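Local structure of amino acid ABC superfamily ATP binding cassette transporter, binding protein (Streptococcus pneumoniae, 4H5G) at residues A[40-45]-A[54-59]. The protein probably delivers amino acids to an ABC transporter as its substrate-binding protein, here with L-arginine bound. Numbering follows the deposited sequence.
Sequences ADIDMA and VKLEIL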
ATOM      1  N   ALA A  40      -3.100   8.583  -3.349  1.00 19.28           N
ATOM      2  CA  ALA A  40      -4.530   8.438  -3.068  1.00 17.28           C
ATOM      3  C   ALA A  40      -4.794   8.220  -1.575  1.00 17.35           C
ATOM      4  O   ALA A  40      -5.788   8.715  -1.039  1.00 19.19           O
ATOM      5  CB  ALA A  40      -5.144   7.318  -3.915  1.00 18.63           C
ATOM      6  N   ASP A  41      -3.910   7.484  -0.909  1.00 16.91           N
ATOM      7  CA  ASP A  41      -4.058   7.257   0.539  1.00 17.07           C
ATOM      8  C   ASP A  41      -3.909   8.554   1.322  1.00 17.14           C
ATOM      9  O   ASP A  41      -4.543   8.739   2.371  1.00 16.73           O
ATOM     10  CB  ASP A  41      -3.005   6.266   1.052  1.00 17.09           C
ATOM     11  CG  ASP A  41      -3.437   4.807   0.934  1.00 20.40           C
ATOM     12  OD1 ASP A  41      -4.601   4.523   0.589  1.00 18.69           O
ATOM     13  OD2 ASP A  41      -2.595   3.928   1.227  1.00 17.73           O
ATOM     14  N   ILE A  42      -3.066   9.445   0.815  1.00 16.50           N
ATOM     15  CA  ILE A  42      -2.841  10.733   1.468  1.00 14.07           C
ATOM     16  C   ILE A  42      -4.059  11.632   1.274  1.00 21.67           C
ATOM     17  O   ILE A  42      -4.485  12.316   2.206  1.00 18.71           O
ATOM     18  CB  ILE A  42      -1.572  11.429   0.936  1.00 19.45           C
ATOM     19  CG1 ILE A  42      -0.367  10.477   0.982  1.00 19.87           C
ATOM     20  CG2 ILE A  42      -1.293  12.729   1.706  1.00 18.41           C
ATOM     21  CD1 ILE A  42      -0.163   9.782   2.324  1.00 21.44           C
ATOM     22  N   ASP A  43      -4.639  11.616   0.078  1.00 18.08           N
ATOM     23  CA  ASP A  43      -5.849  12.398  -0.170  1.00 17.83           C
ATOM     24  C   ASP A  43      -6.970  11.900   0.724  1.00 19.18           C
ATOM     25  O   ASP A  43      -7.763  12.684   1.247  1.00 20.30           O
ATOM     26  CB  ASP A  43      -6.282  12.305  -1.646  1.00 16.95           C
ATOM     27  CG  ASP A  43      -5.309  12.990  -2.601  1.00 28.49           C
ATOM     28  OD1 ASP A  43      -4.506  13.830  -2.165  1.00 24.87           O
ATOM     29  OD2 ASP A  43      -5.374  12.694  -3.809  1.00 32.88           O
ATOM     30  N   MET A  44      -7.049  10.586   0.891  1.00 16.99           N
ATOM     31  CA  MET A  44      -8.080  10.012   1.765  1.00 13.12           C
ATOM     32  C   MET A  44      -7.807  10.391   3.219  1.00 18.03           C
ATOM     33  O   MET A  44      -8.719  10.771   3.948  1.00 18.76           O
ATOM     34  CB  MET A  44      -8.128   8.488   1.632  1.00 13.52           C
ATOM     35  CG  MET A  44      -9.135   7.835   2.579  1.00 18.17           C
ATOM     36  SD  MET A  44      -9.207   6.052   2.363  1.00 18.33           S
ATOM     37  CE  MET A  44      -7.509   5.629   2.764  1.00 16.85           C
ATOM     38  N   ALA A  45      -6.542  10.314   3.630  1.00 16.94           N
ATOM     39  CA  ALA A  45      -6.189  10.680   5.008  1.00 20.20           C
ATOM     40  C   ALA A  45      -6.528  12.137   5.262  1.00 19.48           C
ATOM     41  O   ALA A  45      -6.997  12.504   6.348  1.00 19.02           O
ATOM     42  CB  ALA A  45      -4.695  10.392   5.292  1.00 18.35           C
ATOM     43  N   VAL A  54      -9.197  18.647  12.037  1.00 23.39           N
ATOM     44  CA  VAL A  54      -7.819  18.723  12.549  1.00 23.31           C
ATOM     45  C   VAL A  54      -6.795  18.690  11.419  1.00 25.89           C
ATOM     46  O   VAL A  54      -7.127  18.369  10.273  1.00 22.08           O
ATOM     47  CB  VAL A  54      -7.505  17.575  13.539  1.00 20.12           C
ATOM     48  CG1 VAL A  54      -8.440  17.626  14.749  1.00 23.01           C
ATOM     49  CG2 VAL A  54      -7.591  16.203  12.843  1.00 19.38           C
ATOM     50  N   LYS A  55      -5.546  19.014  11.743  1.00 23.30           N
ATOM     51  CA  LYS A  55      -4.466  18.939  10.760  1.00 21.31           C
ATOM     52  C   LYS A  55      -4.075  17.491  10.504  1.00 24.27           C
ATOM     53  O   LYS A  55      -4.167  16.640  11.393  1.00 27.80           O
ATOM     54  CB  LYS A  55      -3.239  19.714  11.252  1.00 24.98           C
ATOM     55  CG  LYS A  55      -3.461  21.204  11.453  1.00 45.64           C
ATOM     56  CD  LYS A  55      -2.134  21.954  11.516  1.00 59.35           C
ATOM     57  CE  LYS A  55      -1.454  21.782  12.865  1.00 66.65           C
ATOM     58  NZ  LYS A  55      -0.107  22.422  12.885  1.00 70.39           N
ATOM     59  N   LEU A  56      -3.636  17.197   9.287  1.00 21.25           N
ATOM     60  CA  LEU A  56      -3.112  15.861   8.979  1.00 21.57           C
ATOM     61  C   LEU A  56      -1.603  15.871   9.199  1.00 22.03           C
ATOM     62  O   LEU A  56      -0.909  16.760   8.708  1.00 22.75           O
ATOM     63  CB  LEU A  56      -3.385  15.524   7.514  1.00 20.52           C
ATOM     64  CG  LEU A  56      -2.774  14.212   7.024  1.00 21.72           C
ATOM     65  CD1 LEU A  56      -3.360  13.005   7.765  1.00 18.16           C
ATOM     66  CD2 LEU A  56      -2.976  14.067   5.512  1.00 21.28           C
ATOM     67  N   GLU A  57      -1.090  14.882   9.928  1.00 17.31           N
ATOM     68  CA  GLU A  57       0.358  14.735  10.081  1.00 17.09           C
ATOM     69  C   GLU A  57       0.737  13.360   9.559  1.00 21.14           C
ATOM     70  O   GLU A  57       0.280  12.344  10.076  1.00 22.04           O
ATOM     71  CB  GLU A  57       0.752  14.889  11.552  1.00 22.10           C
ATOM     72  CG  GLU A  57       2.226  14.668  11.818  1.00 29.37           C
ATOM     73  CD  GLU A  57       2.605  15.056  13.242  1.00 45.75           C
ATOM     74  OE1 GLU A  57       2.721  16.264  13.522  1.00 50.15           O
ATOM     75  OE2 GLU A  57       2.769  14.154  14.082  1.00 45.42           O
ATOM     76  N   ILE A  58       1.554  13.323   8.515  1.00 17.21           N
ATOM     77  CA  ILE A  58       1.969  12.049   7.926  1.00 16.15           C
ATOM     78  C   ILE A  58       3.289  11.614   8.551  1.00 20.70           C
ATOM     79  O   ILE A  58       4.249  12.379   8.593  1.00 25.07           O
ATOM     80  CB  ILE A  58       2.154  12.170   6.403  1.00 23.11           C
ATOM     81  CG1 ILE A  58       0.822  12.471   5.719  1.00 22.79           C
ATOM     82  CG2 ILE A  58       2.739  10.880   5.827  1.00 23.39           C
ATOM     83  CD1 ILE A  58      -0.194  11.366   5.821  1.00 30.14           C
ATOM     84  N   LEU A  59       3.318  10.388   9.061  1.00 18.44           N
ATOM     85  CA  LEU A  59       4.524   9.843   9.680  1.00 19.53           C
ATOM     86  C   LEU A  59       5.055   8.764   8.752  1.00 22.86           C
ATOM     87  O   LEU A  59       4.443   7.710   8.624  1.00 23.30           O
ATOM     88  CB  LEU A  59       4.166   9.250  11.048  1.00 19.76           C
ATOM     89  CG  LEU A  59       5.290   8.628  11.874  1.00 26.49           C
ATOM     90  CD1 LEU A  59       6.377   9.652  12.214  1.00 33.81           C
ATOM     91  CD2 LEU A  59       4.695   8.013  13.146  1.00 33.36           C
TER
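A45 N donates a 2.8 Å hydrogen bond to D41 O within helix 40-52, and this helical turn carries the methyl of A45 toward L56 on strand 55-60. A45 CB lies 3.8 Å from L56 CD1. Alanine suits the spot because a single methyl lets the leucine come close to the helix backbone: L56 CD1 is 3.9 Å from A45 O, while L56 CD2 rests 4.0 Å from I42 O. L56 extends toward the helix because its CG is trans to the backbone N (chi1 174°), and its forked end meets the turn between I42 and A45. It also reaches Q46 and A49 farther along the helix and V16 on the neighbouring strand 13-18, so a branched apolar residue fills the junction well.

One turn back, I42 and I58 meet through their longer branches, CD1 to CD1 at 3.8 Å, and the two side chains cross obliquely. The CA-CB bond of I42 does not aim at the strand; CG1, beside the backbone N (chi1 -51°), brings the terminal methyl nearer to it. I58 does point across, and it touches T18 as well.

Over 40-45 and 55-59 the axes come within 9.9 Å, their N-to-C directions 146° apart, nearer antiparallel than parallel. Helix 40-52 lies in the connection between parallel neighbours 13-18 and 55-60, a beta-alpha-beta crossover whose first link carries strands 27-31 and 34-38, in a lobe of the type II periplasmic binding protein fold. Elsewhere on the helix, D41 OD2 is hydrogen-bonded to G81 N and OD1 to Y228 OH and, weakly, Y98 OH. Across the interface itself no hydrogen bond forms: this small contact probably relies on dispersion and partial exclusion of water, while directional backbone bonds run within the helix and from the strand to its neighbour 13-18.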